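Local coordinates for protein carbonic anhydrase (Sordaria macrospora, PDB 4O1J) that probably catalyses the reversible hydration of carbon dioxide to hydrogencarbonate and a proton, as a zinc-dependent beta-class carbonic anhydrase, at residues C61-I66 / V76-A81; I54-S59 / I80-S85; H106-G111 / H192-D197. All blocks are in the same frame, centred on the assembly; numbering follows the deposited sequence.

Interaction 1. Residues C61-I66 / V76-A81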
loop_
_atom_site.group_PDB
_atom_site.type_symbol
_atom_site.label_atom_id
_atom_site.label_comp_id
_atom_site.label_asym_id
_atom_site.label_seq_id
_atom_site.Cartn_x
_atom_site.Cartn_y
_atom_site.Cartn_z
ATOM N N CYS A 61 -6.050 -16.507 -17.575
ATOM C CA CYS A 61 -4.590 -16.456 -17.623
ATOM C C CYS A 61 -3.845 -17.232 -16.530
ATOM O O CYS A 61 -2.966 -16.659 -15.886
ATOM C CB CYS A 61 -4.137 -14.998 -17.563
ATOM S SG CYS A 61 -4.760 -13.951 -18.894
ATOM N N PRO A 62 -4.165 -18.527 -16.318
ATOM C CA PRO A 62 -3.379 -19.270 -15.320
ATOM C C PRO A 62 -2.008 -19.682 -15.850
ATOM O O PRO A 62 -1.906 -20.560 -16.702
ATOM C CB PRO A 62 -4.243 -20.497 -15.037
ATOM C CG PRO A 62 -5.001 -20.710 -16.299
ATOM C CD PRO A 62 -5.246 -19.352 -16.889
ATOM N N GLU A 63 -0.965 -19.057 -15.321
ATOM C CA GLU A 63 0.399 -19.195 -15.839
ATOM C C GLU A 63 0.856 -20.645 -16.037
ATOM O O GLU A 63 1.499 -20.959 -17.032
ATOM C CB GLU A 63 1.391 -18.459 -14.916
ATOM C CG GLU A 63 1.664 -19.133 -13.580
ATOM C CD GLU A 63 0.411 -19.379 -12.779
ATOM O OE1 GLU A 63 -0.435 -18.462 -12.725
ATOM O OE2 GLU A 63 0.251 -20.498 -12.240
ATOM N N THR A 64 0.523 -21.518 -15.095
ATOM C CA THR A 64 1.071 -22.863 -15.092
ATOM C C THR A 64 0.408 -23.728 -16.153
ATOM O O THR A 64 1.036 -24.641 -16.696
ATOM C CB THR A 64 0.919 -23.515 -13.710
ATOM O OG1 THR A 64 1.449 -22.630 -12.715
ATOM C CG2 THR A 64 1.684 -24.815 -13.645
ATOM N N THR A 65 -0.850 -23.429 -16.465
ATOM C CA THR A 65 -1.566 -24.160 -17.509
ATOM C C THR A 65 -1.133 -23.717 -18.904
ATOM O O THR A 65 -0.793 -24.549 -19.751
ATOM C CB THR A 65 -3.100 -23.988 -17.392
ATOM O OG1 THR A 65 -3.554 -24.508 -16.139
ATOM C CG2 THR A 65 -3.805 -24.746 -18.503
ATOM N N ILE A 66 -1.129 -22.405 -19.133
ATOM C CA ILE A 66 -0.873 -21.870 -20.464
ATOM C C ILE A 66 0.589 -22.005 -20.866
ATOM O O ILE A 66 0.912 -21.981 -22.052
ATOM C CB ILE A 66 -1.295 -20.388 -20.559
ATOM C CG1 ILE A 66 -0.455 -19.529 -19.610
ATOM C CG2 ILE A 66 -2.775 -20.240 -20.252
ATOM C CD1 ILE A 66 -0.775 -18.053 -19.659
ATOM N N VAL A 76 4.382 -17.133 -8.610
ATOM C CA VAL A 76 3.571 -16.115 -9.286
ATOM C C VAL A 76 2.906 -15.065 -8.387
ATOM O O VAL A 76 2.479 -15.341 -7.265
ATOM C CB VAL A 76 2.457 -16.785 -10.177
ATOM C CG1 VAL A 76 2.513 -18.293 -10.079
ATOM C CG2 VAL A 76 1.053 -16.291 -9.837
ATOM N N HIS A 77 2.853 -13.846 -8.916
ATOM C CA HIS A 77 2.034 -12.778 -8.376
ATOM C C HIS A 77 1.037 -12.349 -9.448
ATOM O O HIS A 77 1.390 -12.160 -10.619
ATOM C CB HIS A 77 2.895 -11.596 -7.926
ATOM C CG HIS A 77 2.105 -10.390 -7.516
ATOM N ND1 HIS A 77 1.278 -10.378 -6.415
ATOM C CD2 HIS A 77 2.028 -9.149 -8.055
ATOM C CE1 HIS A 77 0.718 -9.187 -6.296
ATOM N NE2 HIS A 77 1.159 -8.423 -7.280
ATOM N N ARG A 78 -0.215 -12.205 -9.039
ATOM C CA ARG A 78 -1.270 -11.791 -9.947
ATOM C C ARG A 78 -2.143 -10.723 -9.324
ATOM O O ARG A 78 -2.584 -10.851 -8.177
ATOM C CB ARG A 78 -2.141 -12.975 -10.369
ATOM C CG ARG A 78 -1.519 -13.912 -11.382
ATOM C CD ARG A 78 -2.590 -14.349 -12.353
ATOM N NE ARG A 78 -2.943 -15.758 -12.244
ATOM C CZ ARG A 78 -4.051 -16.289 -12.755
ATOM N NH1 ARG A 78 -4.933 -15.527 -13.389
ATOM N NH2 ARG A 78 -4.281 -17.587 -12.619
ATOM N N ASN A 79 -2.370 -9.658 -10.076
ATOM C CA ASN A 79 -3.281 -8.613 -9.630
ATOM C C ASN A 79 -4.108 -8.081 -10.790
ATOM O O ASN A 79 -4.021 -8.585 -11.908
ATOM C CB ASN A 79 -2.515 -7.477 -8.954
ATOM C CG ASN A 79 -1.481 -6.843 -9.863
ATOM O OD1 ASN A 79 -1.804 -6.303 -10.927
ATOM N ND2 ASN A 79 -0.227 -6.874 -9.429
ATOM N N ILE A 80 -4.914 -7.060 -10.523
ATOM C CA ILE A 80 -5.718 -6.456 -11.573
ATOM C C ILE A 80 -4.846 -5.798 -12.640
ATOM O O ILE A 80 -4.078 -4.885 -12.346
ATOM C CB ILE A 80 -6.698 -5.424 -11.000
ATOM C CG1 ILE A 80 -7.693 -6.124 -10.074
ATOM C CG2 ILE A 80 -7.441 -4.709 -12.125
ATOM C CD1 ILE A 80 -8.464 -7.260 -10.736
ATOM N N ALA A 81 -4.952 -6.307 -13.867
ATOM C CA ALA A 81 -4.294 -5.736 -15.043
ATOM C C ALA A 81 -2.770 -5.813 -14.967
ATOM O O ALA A 81 -2.083 -5.022 -15.616
ATOM C CB ALA A 81 -4.741 -4.287 -15.255
#

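Interaction 2. Residues I54-S59 / I80-S85. With ZN (zinc ion), chain C.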
loop_
_atom_site.group_PDB
_atom_site.type_symbol
_atom_site.label_atom_id
_atom_site.label_comp_id
_atom_site.label_asym_id
_atom_site.label_seq_id
_atom_site.Cartn_x
_atom_site.Cartn_y
_atom_site.Cartn_z
ATOM N N ILE A 54 4.554 -12.421 -13.240
ATOM C CA ILE A 54 3.650 -11.369 -12.781
ATOM C C ILE A 54 2.573 -11.162 -13.828
ATOM O O ILE A 54 2.855 -10.728 -14.948
ATOM C CB ILE A 54 4.369 -10.025 -12.509
ATOM C CG1 ILE A 54 5.451 -10.192 -11.435
ATOM C CG2 ILE A 54 3.371 -8.983 -12.037
ATOM C CD1 ILE A 54 6.321 -8.955 -11.226
ATOM N N GLY A 55 1.338 -11.492 -13.468
ATOM C CA GLY A 55 0.251 -11.394 -14.422
ATOM C C GLY A 55 -1.066 -10.841 -13.916
ATOM O O GLY A 55 -1.219 -10.450 -12.744
ATOM N N CYS A 56 -2.032 -10.812 -14.828
ATOM C CA CYS A 56 -3.362 -10.318 -14.513
ATOM C C CYS A 56 -4.168 -11.405 -13.820
ATOM O O CYS A 56 -4.056 -12.576 -14.155
ATOM C CB CYS A 56 -4.083 -9.833 -15.773
ATOM S SG CYS A 56 -5.634 -8.941 -15.439
ATOM N N SER A 57 -4.997 -10.988 -12.873
ATOM C CA SER A 57 -5.843 -11.873 -12.086
ATOM C C SER A 57 -6.854 -12.633 -12.937
ATOM O O SER A 57 -7.439 -13.615 -12.474
ATOM C CB SER A 57 -6.587 -11.053 -11.022
ATOM O OG SER A 57 -5.744 -10.745 -9.925
ATOM N N ASP A 58 -7.022 -12.170 -14.178
ATOM C CA ASP A 58 -7.930 -12.738 -15.176
ATOM C C ASP A 58 -8.010 -14.260 -15.103
ATOM O O ASP A 58 -6.985 -14.948 -15.025
ATOM C CB ASP A 58 -7.468 -12.307 -16.572
ATOM C CG ASP A 58 -8.574 -12.366 -17.611
ATOM O OD1 ASP A 58 -8.931 -13.487 -18.042
ATOM O OD2 ASP A 58 -9.074 -11.286 -18.010
ATOM N N SER A 59 -9.233 -14.784 -15.119
ATOM C CA SER A 59 -9.441 -16.221 -14.970
ATOM C C SER A 59 -8.889 -16.986 -16.172
ATOM O O SER A 59 -8.608 -18.185 -16.093
ATOM C CB SER A 59 -10.933 -16.541 -14.776
ATOM O OG SER A 59 -11.729 -16.064 -15.852
ATOM N N ILE A 80 -4.914 -7.060 -10.523
ATOM C CA ILE A 80 -5.718 -6.456 -11.573
ATOM C C ILE A 80 -4.846 -5.798 -12.640
ATOM O O ILE A 80 -4.078 -4.885 -12.346
ATOM C CB ILE A 80 -6.698 -5.424 -11.000
ATOM C CG1 ILE A 80 -7.693 -6.124 -10.074
ATOM C CG2 ILE A 80 -7.441 -4.709 -12.125
ATOM C CD1 ILE A 80 -8.464 -7.260 -10.736
ATOM N N ALA A 81 -4.952 -6.307 -13.867
ATOM C CA ALA A 81 -4.294 -5.736 -15.043
ATOM C C ALA A 81 -2.770 -5.813 -14.967
ATOM O O ALA A 81 -2.083 -5.022 -15.616
ATOM C CB ALA A 81 -4.741 -4.287 -15.255
ATOM N N ASN A 82 -2.264 -6.786 -14.203
ATOM C CA ASN A 82 -0.824 -7.032 -14.001
ATOM C C ASN A 82 0.018 -5.774 -13.855
ATOM O O ASN A 82 1.018 -5.599 -14.551
ATOM C CB ASN A 82 -0.243 -7.891 -15.134
ATOM C CG ASN A 82 -0.601 -7.381 -16.524
ATOM O OD1 ASN A 82 -1.651 -7.733 -17.077
ATOM N ND2 ASN A 82 0.279 -6.569 -17.105
ATOM N N ILE A 83 -0.384 -4.911 -12.930
ATOM C CA ILE A 83 0.270 -3.627 -12.753
ATOM C C ILE A 83 1.402 -3.705 -11.739
ATOM O O ILE A 83 1.210 -4.166 -10.617
ATOM C CB ILE A 83 -0.742 -2.560 -12.314
ATOM C CG1 ILE A 83 -1.667 -2.210 -13.486
ATOM C CG2 ILE A 83 -0.029 -1.318 -11.787
ATOM C CD1 ILE A 83 -2.722 -1.174 -13.157
ATOM N N VAL A 84 2.584 -3.257 -12.147
ATOM C CA VAL A 84 3.724 -3.197 -11.245
ATOM C C VAL A 84 3.976 -1.756 -10.816
ATOM O O VAL A 84 4.487 -0.938 -11.584
ATOM C CB VAL A 84 4.999 -3.763 -11.887
ATOM C CG1 VAL A 84 6.135 -3.790 -10.864
ATOM C CG2 VAL A 84 4.735 -5.154 -12.453
ATOM N N SER A 85 3.622 -1.466 -9.572
ATOM C CA SER A 85 3.753 -0.127 -9.027
ATOM C C SER A 85 4.979 -0.051 -8.121
ATOM O O SER A 85 5.245 -0.972 -7.348
ATOM C CB SER A 85 2.482 0.261 -8.266
ATOM O OG SER A 85 2.613 1.532 -7.663
HETATM ZN ZN ZN C . -6.642 -8.459 -17.407
#

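Interaction 3. Residues H106-G111 / H192-D197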
loop_
_atom_site.group_PDB
_atom_site.type_symbol
_atom_site.label_atom_id
_atom_site.label_comp_id
_atom_site.label_asym_id
_atom_site.label_seq_id
_atom_site.Cartn_x
_atom_site.Cartn_y
_atom_site.Cartn_z
ATOM N N HIS A 106 14.441 -15.896 -14.130
ATOM C CA HIS A 106 13.622 -15.156 -15.086
ATOM C C HIS A 106 12.441 -14.470 -14.415
ATOM O O HIS A 106 11.785 -15.055 -13.558
ATOM C CB HIS A 106 13.104 -16.092 -16.173
ATOM C CG HIS A 106 14.188 -16.732 -16.975
ATOM N ND1 HIS A 106 14.845 -16.076 -17.992
ATOM C CD2 HIS A 106 14.761 -17.955 -16.882
ATOM C CE1 HIS A 106 15.762 -16.875 -18.506
ATOM N NE2 HIS A 106 15.733 -18.021 -17.850
ATOM N N ILE A 107 12.174 -13.233 -14.820
ATOM C CA ILE A 107 10.984 -12.508 -14.396
ATOM C C ILE A 107 10.158 -12.174 -15.622
ATOM O O ILE A 107 10.613 -11.474 -16.513
ATOM C CB ILE A 107 11.331 -11.209 -13.617
ATOM C CG1 ILE A 107 12.022 -11.557 -12.295
ATOM C CG2 ILE A 107 10.078 -10.380 -13.353
ATOM C CD1 ILE A 107 12.549 -10.375 -11.551
ATOM N N VAL A 108 8.938 -12.689 -15.652
ATOM C CA VAL A 108 8.051 -12.555 -16.795
ATOM C C VAL A 108 6.857 -11.669 -16.474
ATOM O O VAL A 108 5.963 -12.062 -15.721
ATOM C CB VAL A 108 7.524 -13.930 -17.264
ATOM C CG1 VAL A 108 6.635 -13.768 -18.481
ATOM C CG2 VAL A 108 8.678 -14.870 -17.556
ATOM N N LEU A 109 6.843 -10.466 -17.032
ATOM C CA LEU A 109 5.676 -9.613 -16.875
ATOM C C LEU A 109 4.760 -9.869 -18.054
ATOM O O LEU A 109 5.095 -9.544 -19.198
ATOM C CB LEU A 109 6.059 -8.134 -16.789
ATOM C CG LEU A 109 4.852 -7.209 -16.645
ATOM C CD1 LEU A 109 4.042 -7.551 -15.399
ATOM C CD2 LEU A 109 5.292 -5.765 -16.625
ATOM N N CYS A 110 3.603 -10.458 -17.774
ATOM C CA CYS A 110 2.723 -10.870 -18.853
ATOM C C CYS A 110 1.443 -10.067 -18.903
ATOM O O CYS A 110 0.624 -10.147 -17.993
ATOM C CB CYS A 110 2.378 -12.349 -18.723
ATOM S SG CYS A 110 1.284 -12.954 -20.034
ATOM N N GLY A 111 1.252 -9.338 -19.998
ATOM C CA GLY A 111 -0.022 -8.686 -20.239
ATOM C C GLY A 111 -0.829 -9.543 -21.183
ATOM O O GLY A 111 -0.287 -10.486 -21.745
ATOM N N HIS A 192 11.666 -10.203 -18.825
ATOM C CA HIS A 192 11.001 -10.302 -20.116
ATOM C C HIS A 192 9.592 -9.720 -20.058
ATOM O O HIS A 192 8.832 -9.978 -19.117
ATOM C CB HIS A 192 10.947 -11.763 -20.576
ATOM C CG HIS A 192 12.191 -12.535 -20.267
ATOM N ND1 HIS A 192 13.297 -12.531 -21.090
ATOM C CD2 HIS A 192 12.514 -13.321 -19.207
ATOM C CE1 HIS A 192 14.244 -13.285 -20.560
ATOM N NE2 HIS A 192 13.792 -13.774 -19.417
ATOM N N GLY A 193 9.248 -8.930 -21.070
ATOM C CA GLY A 193 7.891 -8.443 -21.212
ATOM C C GLY A 193 7.187 -9.267 -22.270
ATOM O O GLY A 193 7.651 -9.350 -23.408
ATOM N N VAL A 194 6.100 -9.930 -21.892
ATOM C CA VAL A 194 5.387 -10.752 -22.857
ATOM C C VAL A 194 3.900 -10.416 -22.933
ATOM O O VAL A 194 3.335 -9.709 -22.083
ATOM C CB VAL A 194 5.529 -12.262 -22.547
ATOM C CG1 VAL A 194 6.998 -12.665 -22.470
ATOM C CG2 VAL A 194 4.807 -12.609 -21.262
ATOM N N PHE A 195 3.271 -10.963 -23.963
ATOM C CA PHE A 195 1.866 -10.726 -24.214
ATOM C C PHE A 195 1.150 -12.017 -24.616
ATOM O O PHE A 195 1.511 -12.684 -25.590
ATOM C CB PHE A 195 1.689 -9.655 -25.290
ATOM C CG PHE A 195 0.323 -9.051 -25.304
ATOM C CD1 PHE A 195 -0.039 -8.115 -24.351
ATOM C CD2 PHE A 195 -0.602 -9.427 -26.259
ATOM C CE1 PHE A 195 -1.301 -7.567 -24.349
ATOM C CE2 PHE A 195 -1.862 -8.880 -26.267
ATOM C CZ PHE A 195 -2.215 -7.948 -25.314
ATOM N N PHE A 196 0.133 -12.352 -23.835
ATOM C CA PHE A 196 -0.689 -13.526 -24.040
ATOM C C PHE A 196 -1.931 -13.134 -24.815
ATOM O O PHE A 196 -2.804 -12.429 -24.301
ATOM C CB PHE A 196 -1.070 -14.139 -22.694
ATOM C CG PHE A 196 -2.071 -15.255 -22.787
ATOM C CD1 PHE A 196 -1.766 -16.426 -23.473
ATOM C CD2 PHE A 196 -3.311 -15.139 -22.175
ATOM C CE1 PHE A 196 -2.680 -17.461 -23.551
ATOM C CE2 PHE A 196 -4.230 -16.165 -22.248
ATOM C CZ PHE A 196 -3.914 -17.331 -22.939
ATOM N N ASP A 197 -2.015 -13.608 -26.053
ATOM C CA ASP A 197 -3.157 -13.300 -26.885
ATOM C C ASP A 197 -4.170 -14.436 -26.779
ATOM O O ASP A 197 -3.955 -15.523 -27.309
ATOM C CB ASP A 197 -2.712 -13.078 -28.322
ATOM C CG ASP A 197 -3.519 -12.011 -29.008
ATOM O OD1 ASP A 197 -4.635 -12.330 -29.474
ATOM O OD2 ASP A 197 -3.040 -10.850 -29.063
#

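Interaction 1. Residues C61-I66 / V76-A81
Cys61 meets Arg78 through its backbone: the carbonyl O of Cys61 stands over the centre of one guanidinium face, 3.3 Å from CZ of Arg78. The angle at NH1 is too poor for a hydrogen bond; instead the partly negative oxygen lies over a delocalised positive charge, probably an attractive arrangement. The side chain of Cys61 adds little here; its SG lies on the side of Phe196 and the zinc site.

Pro62, the N-cap residue of helix 63-66, follows with its CA 3.3 Å from NH2 of Arg78, an approach that is neither face-on nor edge-on, and with its CB slightly farther from the same nitrogen.

Glu63, in the first turn, supplies the charge and most of the apolar contact of the segment. Its CG sits between the backbone N and the carbonyl carbon (chi1 73°) and the chain bends again at chi2, which folds the carboxylate back toward the strand. The carboxyl carbon CD of Glu63 then rests 3.6 Å from CG1 of Val76, the two side chains crossing at about a right angle. OE1 of Glu63 forms a long salt bridge to NE of Arg78, at 3.7 Å, with the carboxylate and guanidinium planes 56° apart, which fits a loose electrostatic pairing. OE2 of Glu63 makes a salt bridge to Arg78 of the second subunit.

Arg78 therefore serves two subunits: NH1 is hydrogen-bonded to the carbonyl O of Cys56, and NH2 reaches Glu63 of the second subunit in the reciprocal salt bridge. The contact joins the short helix to the last strand of the beta-alpha-beta unit formed by 51-56, 63-66 and 74-79, at a subunit interface of the beta-carbonic anhydrase fold.

Interaction 2. Residues I54-S59 / I80-S85
Cys56 and Asn82 face each other with their CA atoms 4.2 Å apart, the closest pair of CA atoms between the two segments. Followed outward, CB of Cys56 lies 3.5 Å from OD1 of Asn82. SG is anti to the backbone N (chi1 -170°), and this turns the sulfur toward the metal, alongside the backbone of Ala81. There SG of Cys56 binds the zinc ion at 2.3 Å and also lies 3.1 Å from the backbone N of Ala81. His112 and Cys115 complete the protein ligands seen on the metal. OD2 of Asp58, a residue predicted to bind zinc, is 3.8 Å from the ion, beyond bonding distance in this structure.

Asn82 packs from its root as well as its tip. Its CB lies against the strand backbone, 3.3 Å from the carbonyl carbon of Gly55 and nearly as close to N of Cys56. A CB at Gly55 would point away from the loop.

On one flank, CG2 of Ile54 meets CG2 of Val84 at 4.1 Å, the side chains crossing at about a right angle; Leu109 and Leu174 touch both residues. On the other flank, CB of Ser57 approaches CD1 of Ile80 at 4.2 Å, while OG of Ser57 is hydrogen-bonded to the carbonyl O of Val76 of the second subunit.

The loop after strand 74-79 thus lies against the C-terminal end of strand 51-56, where the first cysteine ligand emerges. This is the zinc site of a beta-class carbonic anhydrase, with its Cys-His-Cys set of protein ligands.

Interaction 3. Residues H106-G111 / H192-D197
His106 and His192 join at the start of the paired strands, ND1 of the first to NE2 of the second, by a 2.9 Å hydrogen bond whose donor may be either ring. Each nitrogen lies near the plane of the other ring; the rings meet rim to rim, planes 33° apart. Replacing His192 by an alanine would probably leave ND1 of His106 without this mate and Phe18 of the second subunit without its stacking partner.

Packing is tightest on the face bearing Val108, Cys110 and Val194. A chi1 of -56° puts CG1 of Val194 anti to the carbonyl carbon and CG2 between the backbone N and the carbonyl carbon, with CG2 3.5 Å from both CG1 of Val108 and CB of Cys110. Five backbone hydrogen bonds fix the parallel register, from His192 N to Ile107 O through Phe196 N to Gly111 O, the latter 2.8 Å long.

The other face is looser across the pair: Leu109 stands beside Gly193, which has no side chain to meet it, and CD1 of Phe195 approaches O of Gly111 at 3.5 Å. Asp197, partly exposed, lies past the pairing. Helix 155-176 packs on Leu109 and Phe195, while strands 51-56 and 202-206 flank the pair within the sheet.

From the N terminus, strand 51-56 ends within segment 54-59 of interaction 2, and the chain runs on into helix 63-66. Interaction 1 closes the shorter loop, when strand 74-79 returns beside that helix; interaction 2 closes just afterwards, at 80-85, so interaction 1 nests almost wholly inside it, with Ile80 and Ala81 shared. Interaction 3 follows in series, and its loop of 80 intervening residues is mostly helical. The three meet in one sheet: 74-79 pairs with 51-56, which pairs with 106-112, and 190-197 comes next. Phe196 also touches Cys61 and Ile66, tying interaction 3 to interaction 1, and all three contacts reach the second subunit.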